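Local coordinates for NIF3-related protein (Bacillus cereus, PDB 2GX8) that is of unknown function but binds zinc at a two-metal site of the Nif3 family and carries an inserted domain that is probably regulatory, at residues H66-L71 and I82-N87; P155-E160 and E265-G270; V166-T171 and V226-I231. All blocks are in the same frame, centred on the assembly; numbering follows the deposited sequence.

In the fold
From the N terminus, contact 1 comes first. It closes the short loop from strand 66-70 through helix 75-84 and ties the end of that helix to its own strand in the metal-binding part of the fold. Contact 2 opens later. It joins strand 150-168 to strand 262-268, through residues 155-160 and 265-270, and closes a loop of more than 100 residues. Contact 3 joins strand 150-168 to strand 221-233 and is nested inside that loop. Contacts 2 and 3 share one branched sheet, with their nearest atoms about 8 Å apart. Contacts 1 and 3 lie on opposite sides of the chain's centre, their own centres about 49 Å apart.

Contact 1. Residues H66-L71 and I82-N87; sequences HVLIAL and IQLGAN
The imidazole of His-66 lies beneath the carbonyl of Leu-84. Leu-84 O sits 3.6 Å above the His-66 ring plane, over the ring centre. Gly-85 O is 3.5 Å from His-66 CB. The ring reaches this place because CG stands anti to the carbonyl carbon, chi1 -68°, with the ring set nearly perpendicular at chi2 84°.

Behind the ring the two chains meet through backbone. Ala-86 CA makes a CH-O contact with His-66 O at 3.2 Å. Asn-87 N gives His-66 O a weak, bent hydrogen bond of 3.5 Å. Ala-86 CB lies 4.3 Å from Leu-68 CB. Further along, the two leucine side chains cross at about a right angle, with Leu-68 CD1 3.9 Å from Leu-84 CD1.

Further residues pack round these groups. The ring of His-385 meets that of His-66 with the planes nearly parallel. Val-77 and Ala-81 of helix 75-84 touch Leu-68. The amide ND2 of Asn-87 is held by Pro-63 O.

Gly-85 is the first residue to leave helical angles, with positive phi. The contact thus lies at the connection from helix 75-84 to strand 88-91, within the beta-alpha-beta unit that begins with strand 66-70. Its chemistry is modest: one weak hydrogen bond and one CH-O contact on His-66 O, a carbonyl over the imidazole, and apolar contact among leucines and alanine.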
loop_
_atom_site.group_PDB
_atom_site.type_symbol
_atom_site.label_atom_id
_atom_site.label_comp_id
_atom_site.label_asym_id
_atom_site.label_seq_id
_atom_site.Cartn_x
_atom_site.Cartn_y
_atom_site.Cartn_z
ATOM N N HIS C 66 -9.222 44.301 -12.210
ATOM C CA HIS C 66 -9.318 43.489 -13.425
ATOM C C HIS C 66 -8.966 42.055 -13.136
ATOM O O HIS C 66 -8.031 41.795 -12.391
ATOM C CB HIS C 66 -8.322 43.947 -14.484
ATOM C CG HIS C 66 -8.598 45.296 -15.060
ATOM N ND1 HIS C 66 -8.186 46.465 -14.453
ATOM C CD2 HIS C 66 -9.196 45.663 -16.217
ATOM C CE1 HIS C 66 -8.551 47.493 -15.194
ATOM N NE2 HIS C 66 -9.162 47.033 -16.272
ATOM N N VAL C 67 -9.698 41.134 -13.756
ATOM C CA VAL C 67 -9.476 39.678 -13.597
ATOM C C VAL C 67 -9.369 39.019 -14.980
ATOM O O VAL C 67 -10.044 39.454 -15.919
ATOM C CB VAL C 67 -10.654 39.022 -12.822
ATOM C CG1 VAL C 67 -10.335 37.626 -12.384
ATOM C CG2 VAL C 67 -11.015 39.881 -11.570
ATOM N N LEU C 68 -8.541 37.965 -15.103
ATOM C CA LEU C 68 -8.390 37.252 -16.370
ATOM C C LEU C 68 -8.857 35.790 -16.271
ATOM O O LEU C 68 -8.446 35.051 -15.351
ATOM C CB LEU C 68 -6.921 37.273 -16.831
ATOM C CG LEU C 68 -6.557 36.728 -18.217
ATOM C CD1 LEU C 68 -7.157 37.596 -19.320
ATOM C CD2 LEU C 68 -5.038 36.648 -18.392
ATOM N N ILE C 69 -9.705 35.372 -17.208
ATOM C CA ILE C 69 -10.115 33.991 -17.240
ATOM C C ILE C 69 -9.203 33.283 -18.250
ATOM O O ILE C 69 -9.092 33.713 -19.410
ATOM C CB ILE C 69 -11.580 33.811 -17.653
ATOM C CG1 ILE C 69 -12.489 34.811 -16.917
ATOM C CG2 ILE C 69 -12.029 32.411 -17.340
ATOM C CD1 ILE C 69 -12.435 34.647 -15.412
ATOM N N ALA C 70 -8.563 32.202 -17.807
ATOM C CA ALA C 70 -7.662 31.427 -18.666
ATOM C C ALA C 70 -7.975 29.951 -18.622
ATOM O O ALA C 70 -8.640 29.489 -17.698
ATOM C CB ALA C 70 -6.194 31.645 -18.238
ATOM N N LEU C 71 -7.485 29.219 -19.624
ATOM C CA LEU C 71 -7.573 27.771 -19.625
ATOM C C LEU C 71 -6.222 27.261 -19.058
ATOM O O LEU C 71 -6.173 26.610 -18.005
ATOM C CB LEU C 71 -7.893 27.234 -21.027
ATOM C CG LEU C 71 -7.791 25.713 -21.238
ATOM C CD1 LEU C 71 -8.810 24.998 -20.403
ATOM C CD2 LEU C 71 -7.955 25.310 -22.693
ATOM N N ILE C 82 -0.567 41.225 -17.217
ATOM C CA ILE C 82 0.221 42.409 -16.888
ATOM C C ILE C 82 -0.139 43.588 -17.815
ATOM O O ILE C 82 -0.154 44.763 -17.374
ATOM C CB ILE C 82 1.731 42.067 -16.902
ATOM C CG1 ILE C 82 1.995 40.952 -15.906
ATOM C CG2 ILE C 82 2.596 43.247 -16.528
ATOM C CD1 ILE C 82 3.391 40.443 -15.936
ATOM N N GLN C 83 -0.462 43.300 -19.079
ATOM C CA GLN C 83 -0.821 44.391 -20.008
ATOM C C GLN C 83 -2.237 44.919 -19.762
ATOM O O GLN C 83 -2.613 45.987 -20.268
ATOM C CB GLN C 83 -0.651 43.971 -21.474
ATOM C CG GLN C 83 0.797 43.751 -21.917
ATOM C CD GLN C 83 1.661 45.042 -21.956
ATOM O OE1 GLN C 83 2.874 44.995 -21.720
ATOM N NE2 GLN C 83 1.034 46.188 -22.258
ATOM N N LEU C 84 -3.008 44.163 -18.982
ATOM C CA LEU C 84 -4.396 44.496 -18.669
ATOM C C LEU C 84 -4.579 45.111 -17.284
ATOM O O LEU C 84 -5.548 45.846 -17.055
ATOM C CB LEU C 84 -5.269 43.243 -18.774
ATOM C CG LEU C 84 -5.534 42.644 -20.152
ATOM C CD1 LEU C 84 -6.152 41.293 -19.979
ATOM C CD2 LEU C 84 -6.436 43.574 -20.985
ATOM N N GLY C 85 -3.643 44.825 -16.374
ATOM C CA GLY C 85 -3.728 45.296 -14.984
ATOM C C GLY C 85 -4.504 44.284 -14.140
ATOM O O GLY C 85 -5.140 44.627 -13.141
ATOM N N ALA C 86 -4.444 43.018 -14.549
ATOM C CA ALA C 86 -5.151 41.963 -13.847
ATOM C C ALA C 86 -4.255 41.368 -12.780
ATOM O O ALA C 86 -3.164 40.859 -13.067
ATOM C CB ALA C 86 -5.606 40.879 -14.827
ATOM N N ASN C 87 -4.701 41.400 -11.539
ATOM C CA ASN C 87 -3.872 40.799 -10.506
ATOM C C ASN C 87 -4.451 39.500 -9.962
ATOM O O ASN C 87 -4.103 39.080 -8.851
ATOM C CB ASN C 87 -3.546 41.813 -9.390
ATOM C CG ASN C 87 -4.778 42.376 -8.731
ATOM O OD1 ASN C 87 -5.883 42.226 -9.234
ATOM N ND2 ASN C 87 -4.591 43.042 -7.594
#

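Contact 2. Residues P155-E160 and E265-G270; sequences PTYAEE and ETLGLG
With chi1 at -178°, Tyr-157 CG stands anti to the backbone N, while Leu-267 CG, with chi1 at -68°, stands anti to the carbonyl carbon. The antiparallel pairing of these two residues puts both on one face of the sheet, and the torsions then lay their side chains side by side. Leu-267 CD1 comes to the ring edge, 4.0 Å from Tyr-157 CD2. Thr-266, on the other face, brings CG2 to Pro-155 CB at 3.4 Å, a tight carbon pair.

The strands are antiparallel and joined through a classic beta bulge, in which Thr-156 and Tyr-157 both face Leu-267. Leu-267 O accepts hydrogen bonds from Thr-156 N and Tyr-157 N, both at 2.8 Å. Thr-156 N approaches in the carbonyl plane, on a lone pair. Tyr-157 N comes from 38° above that plane. In return, Leu-267 N binds Tyr-157 O at 2.6 Å, close to the line of the carbonyl. Beyond the bulge, a water bridges Glu-159 N and Glu-265 O.

Thr-156 OG1 rests 3.4 Å from Gly-268 CA. It is buried here and has no hydrogen-bond partner in the model. The side chains of Thr-156 and Leu-269 cross at about a right angle. Leu-269 also touches Asp-131, a zinc ligand. His-45 and Leu-46 pack on Tyr-157.

The doubled acceptor on Leu-267 satisfies two successive N-H groups with one carbonyl. It therefore absorbs the extra residue of the bulge without breaking the pairing of strands 150-168 and 262-268.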
loop_
_atom_site.group_PDB
_atom_site.type_symbol
_atom_site.label_atom_id
_atom_site.label_comp_id
_atom_site.label_asym_id
_atom_site.label_seq_id
_atom_site.Cartn_x
_atom_site.Cartn_y
_atom_site.Cartn_z
ATOM N N PRO C 155 -22.181 10.543 -14.072
ATOM C CA PRO C 155 -22.543 11.083 -12.775
ATOM C C PRO C 155 -21.358 10.971 -11.808
ATOM O O PRO C 155 -20.784 9.842 -11.652
ATOM C CB PRO C 155 -23.676 10.147 -12.329
ATOM C CG PRO C 155 -24.217 9.584 -13.609
ATOM C CD PRO C 155 -23.009 9.376 -14.427
ATOM N N THR C 156 -21.082 12.146 -11.104
ATOM C CA THR C 156 -19.969 12.120 -10.156
ATOM C C THR C 156 -20.420 12.698 -8.841
ATOM O O THR C 156 -19.805 12.464 -7.800
ATOM C CB THR C 156 -18.735 12.940 -10.632
ATOM O OG1 THR C 156 -19.082 14.326 -10.770
ATOM C CG2 THR C 156 -18.169 12.398 -11.944
ATOM N N TYR C 157 -21.513 13.450 -8.885
ATOM C CA TYR C 157 -22.007 14.100 -7.690
ATOM C C TYR C 157 -23.537 14.218 -7.656
ATOM O O TYR C 157 -24.163 14.563 -8.652
ATOM C CB TYR C 157 -21.342 15.483 -7.558
ATOM C CG TYR C 157 -21.735 16.241 -6.315
ATOM C CD1 TYR C 157 -21.079 16.017 -5.102
ATOM C CD2 TYR C 157 -22.775 17.175 -6.345
ATOM C CE1 TYR C 157 -21.454 16.706 -3.955
ATOM C CE2 TYR C 157 -23.156 17.868 -5.201
ATOM C CZ TYR C 157 -22.490 17.632 -4.018
ATOM O OH TYR C 157 -22.875 18.315 -2.886
ATOM N N ALA C 158 -24.112 13.911 -6.497
ATOM C CA ALA C 158 -25.550 14.068 -6.215
ATOM C C ALA C 158 -25.623 14.530 -4.769
ATOM O O ALA C 158 -25.238 13.799 -3.850
ATOM C CB ALA C 158 -26.301 12.775 -6.392
ATOM N N GLU C 159 -26.097 15.755 -4.577
ATOM C CA GLU C 159 -26.172 16.367 -3.263
ATOM C C GLU C 159 -27.040 15.520 -2.323
ATOM O O GLU C 159 -28.073 14.997 -2.750
ATOM C CB GLU C 159 -26.812 17.751 -3.424
ATOM C CG GLU C 159 -26.798 18.637 -2.193
ATOM C CD GLU C 159 -25.734 19.698 -2.223
ATOM O OE1 GLU C 159 -25.799 20.585 -3.106
ATOM O OE2 GLU C 159 -24.864 19.679 -1.335
ATOM N N GLU C 160 -26.605 15.333 -1.074
ATOM C CA GLU C 160 -27.435 14.640 -0.071
ATOM C C GLU C 160 -28.575 15.598 0.298
ATOM O O GLU C 160 -28.352 16.810 0.442
ATOM C CB GLU C 160 -26.640 14.294 1.197
ATOM C CG GLU C 160 -25.523 13.270 1.018
ATOM C CD GLU C 160 -24.680 13.072 2.291
ATOM O OE1 GLU C 160 -25.158 13.399 3.399
ATOM O OE2 GLU C 160 -23.526 12.591 2.182
ATOM N N GLU C 265 -30.188 17.046 -7.861
ATOM C CA GLU C 265 -29.985 16.792 -9.276
ATOM C C GLU C 265 -28.586 16.183 -9.435
ATOM O O GLU C 265 -27.630 16.633 -8.788
ATOM C CB GLU C 265 -30.222 18.040 -10.157
ATOM C CG GLU C 265 -29.153 19.165 -10.136
ATOM C CD GLU C 265 -29.489 20.342 -11.096
ATOM O OE1 GLU C 265 -30.691 20.656 -11.254
ATOM O OE2 GLU C 265 -28.561 20.967 -11.683
ATOM N N THR C 266 -28.498 15.102 -10.210
ATOM C CA THR C 266 -27.216 14.470 -10.497
ATOM C C THR C 266 -26.377 15.440 -11.310
ATOM O O THR C 266 -26.878 16.081 -12.243
ATOM C CB THR C 266 -27.358 13.229 -11.392
ATOM O OG1 THR C 266 -28.395 12.384 -10.902
ATOM C CG2 THR C 266 -26.066 12.445 -11.408
ATOM N N LEU C 267 -25.110 15.547 -10.918
ATOM C CA LEU C 267 -24.101 16.345 -11.599
ATOM C C LEU C 267 -22.942 15.396 -11.940
ATOM O O LEU C 267 -22.749 14.367 -11.273
ATOM C CB LEU C 267 -23.625 17.516 -10.726
ATOM C CG LEU C 267 -24.612 18.669 -10.426
ATOM C CD1 LEU C 267 -24.174 19.483 -9.242
ATOM C CD2 LEU C 267 -24.849 19.571 -11.629
ATOM N N GLY C 268 -22.195 15.726 -12.992
ATOM C CA GLY C 268 -21.095 14.894 -13.425
ATOM C C GLY C 268 -20.320 15.389 -14.622
ATOM O O GLY C 268 -20.413 16.533 -15.020
ATOM N N LEU C 269 -19.546 14.501 -15.210
ATOM C CA LEU C 269 -18.707 14.869 -16.323
ATOM C C LEU C 269 -19.383 14.638 -17.654
ATOM O O LEU C 269 -20.008 13.614 -17.840
ATOM C CB LEU C 269 -17.423 14.049 -16.279
ATOM C CG LEU C 269 -16.492 14.351 -15.114
ATOM C CD1 LEU C 269 -15.406 13.307 -15.112
ATOM C CD2 LEU C 269 -15.934 15.779 -15.234
ATOM N N GLY C 270 -19.236 15.587 -18.573
ATOM C CA GLY C 270 -19.793 15.484 -19.926
ATOM C C GLY C 270 -21.294 15.497 -20.056
ATOM O O GLY C 270 -22.007 15.260 -19.073
HETATM O O HOH W 1 -26.906 17.771 -6.613
#

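Contact 3. Residues V166-T171 and V226-I231; sequences VFVPVT and VRIETI
Phe-167 and Arg-227 lie side by side on one face of the sheet and point the same way. The aliphatic part of the arginine runs along the ring. Arg-227 CG is modelled 3.2 Å from Phe-167 CE2, unusually short and doubtful as a distance. The guanidinium does not stack on the ring, for the two planes are 71° apart. Arg-227 leaves with CG anti to its backbone N, chi1 -158°, then bends at chi3. Arg-227 NH2 thereby reaches Glu-229 OE1 in a salt bridge of 2.6 Å. The N-H geometry is bent (124°) and the hydrogen bond weak.

The other face is apolar. Val-166 and Ile-228 run alongside each other, with Val-166 CG1 3.9 Å from Ile-228 CB. Val-168 meets Ile-228 at a slant, with Val-168 CG2 3.7 Å from Ile-228 CD1. Past the strand end, Val-170 crosses Val-226 at about a right angle. Their CG2 atoms are 3.4 Å apart, which is tight. Val-176 of helix 170-182 packs against Val-166 and Val-168.

Four backbone bonds hold the antiparallel strands in register. Val-166 pairs with Ile-228, Val-166 N 2.7 Å from Ile-228 O. Val-168 pairs with Val-226 in the same way, but the return bond from Val-226 N to Val-168 O is longer, at 3.0 Å.

Arg-227 also forms a salt bridge with Glu-229 of a neighbouring subunit, and Phe-167 meets Phe-196 of that same subunit. One face thus packs on helix 170-182. The other carries charge into the subunit interface, where shared carboxylates probably offset the closeness of arginines from different chains.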
loop_
_atom_site.group_PDB
_atom_site.type_symbol
_atom_site.label_atom_id
_atom_site.label_comp_id
_atom_site.label_asym_id
_atom_site.label_seq_id
_atom_site.Cartn_x
_atom_site.Cartn_y
_atom_site.Cartn_z
ATOM N N VAL C 166 -39.442 22.242 11.413
ATOM C CA VAL C 166 -39.339 23.275 12.451
ATOM C C VAL C 166 -40.729 23.463 13.114
ATOM O O VAL C 166 -41.778 23.259 12.482
ATOM C CB VAL C 166 -38.704 24.571 11.881
ATOM C CG1 VAL C 166 -39.641 25.246 10.853
ATOM C CG2 VAL C 166 -38.290 25.576 13.007
ATOM N N PHE C 167 -40.744 23.798 14.398
ATOM C CA PHE C 167 -42.007 23.975 15.159
ATOM C C PHE C 167 -42.150 25.442 15.496
ATOM O O PHE C 167 -41.254 26.017 16.107
ATOM C CB PHE C 167 -41.970 23.086 16.407
ATOM C CG PHE C 167 -41.733 21.638 16.078
ATOM C CD1 PHE C 167 -40.444 21.143 15.945
ATOM C CD2 PHE C 167 -42.793 20.796 15.825
ATOM C CE1 PHE C 167 -40.215 19.797 15.602
ATOM C CE2 PHE C 167 -42.570 19.476 15.489
ATOM C CZ PHE C 167 -41.287 18.984 15.363
ATOM N N VAL C 168 -43.262 26.050 15.073
ATOM C CA VAL C 168 -43.446 27.498 15.182
ATOM C C VAL C 168 -44.865 27.843 15.618
ATOM O O VAL C 168 -45.812 27.200 15.177
ATOM C CB VAL C 168 -43.269 28.201 13.785
ATOM C CG1 VAL C 168 -43.091 29.710 13.940
ATOM C CG2 VAL C 168 -42.087 27.670 13.008
ATOM N N PRO C 169 -45.031 28.847 16.495
ATOM C CA PRO C 169 -46.400 29.271 16.776
ATOM C C PRO C 169 -47.080 29.820 15.496
ATOM O O PRO C 169 -46.406 30.398 14.637
ATOM C CB PRO C 169 -46.198 30.399 17.792
ATOM C CG PRO C 169 -44.806 30.878 17.557
ATOM C CD PRO C 169 -44.062 29.618 17.295
ATOM N N VAL C 170 -48.397 29.615 15.382
ATOM C CA VAL C 170 -49.210 30.057 14.224
ATOM C C VAL C 170 -49.045 31.545 13.938
ATOM O O VAL C 170 -49.192 31.985 12.788
ATOM C CB VAL C 170 -50.741 29.698 14.378
ATOM C CG1 VAL C 170 -51.530 30.146 13.163
ATOM C CG2 VAL C 170 -50.965 28.166 14.593
ATOM N N THR C 171 -48.725 32.322 14.973
ATOM C CA THR C 171 -48.483 33.753 14.795
ATOM C C THR C 171 -47.264 33.985 13.906
ATOM O O THR C 171 -47.233 34.920 13.120
ATOM C CB THR C 171 -48.269 34.494 16.130
ATOM O OG1 THR C 171 -47.208 33.876 16.868
ATOM C CG2 THR C 171 -49.540 34.491 16.965
ATOM N N VAL C 226 -47.359 24.682 14.992
ATOM C CA VAL C 226 -47.328 24.291 13.592
ATOM C C VAL C 226 -46.009 23.584 13.318
ATOM O O VAL C 226 -44.941 24.050 13.719
ATOM C CB VAL C 226 -47.532 25.533 12.668
ATOM C CG1 VAL C 226 -47.436 25.165 11.213
ATOM C CG2 VAL C 226 -48.857 26.114 12.918
ATOM N N ARG C 227 -46.115 22.433 12.662
ATOM C CA ARG C 227 -44.989 21.602 12.305
ATOM C C ARG C 227 -44.768 21.861 10.832
ATOM O O ARG C 227 -45.545 21.400 9.982
ATOM C CB ARG C 227 -45.330 20.124 12.520
ATOM C CG ARG C 227 -44.137 19.232 12.675
ATOM C CD ARG C 227 -44.430 17.711 12.564
ATOM N NE ARG C 227 -44.067 17.182 11.248
ATOM C CZ ARG C 227 -43.065 16.343 11.002
ATOM N NH1 ARG C 227 -42.297 15.857 11.964
ATOM N NH2 ARG C 227 -42.846 15.958 9.773
ATOM N N ILE C 228 -43.721 22.619 10.532
ATOM C CA ILE C 228 -43.388 22.970 9.165
ATOM C C ILE C 228 -42.227 22.126 8.688
ATOM O O ILE C 228 -41.185 22.074 9.327
ATOM C CB ILE C 228 -42.972 24.468 9.035
ATOM C CG1 ILE C 228 -44.053 25.399 9.624
ATOM C CG2 ILE C 228 -42.656 24.831 7.556
ATOM C CD1 ILE C 228 -43.639 26.873 9.715
ATOM N N GLU C 229 -42.404 21.470 7.558
ATOM C CA GLU C 229 -41.314 20.698 6.990
ATOM C C GLU C 229 -41.006 21.171 5.584
ATOM O O GLU C 229 -41.895 21.660 4.864
ATOM C CB GLU C 229 -41.590 19.204 7.029
ATOM C CG GLU C 229 -42.705 18.743 6.175
ATOM C CD GLU C 229 -42.821 17.242 6.167
ATOM O OE1 GLU C 229 -42.803 16.628 7.245
ATOM O OE2 GLU C 229 -42.945 16.665 5.073
ATOM N N THR C 230 -39.739 21.054 5.208
ATOM C CA THR C 230 -39.293 21.479 3.893
ATOM C C THR C 230 -37.995 20.744 3.583
ATOM O O THR C 230 -37.229 20.389 4.497
ATOM C CB THR C 230 -39.109 23.010 3.809
ATOM O OG1 THR C 230 -39.142 23.426 2.441
ATOM C CG2 THR C 230 -37.830 23.460 4.443
ATOM N N ILE C 231 -37.773 20.483 2.302
ATOM C CA ILE C 231 -36.600 19.764 1.852
ATOM C C ILE C 231 -35.452 20.738 1.491
ATOM O O ILE C 231 -35.681 21.859 1.036
ATOM C CB ILE C 231 -37.000 18.794 0.669
ATOM C CG1 ILE C 231 -35.882 17.788 0.324
ATOM C CG2 ILE C 231 -37.488 19.574 -0.560
ATOM C CD1 ILE C 231 -36.290 16.734 -0.708
#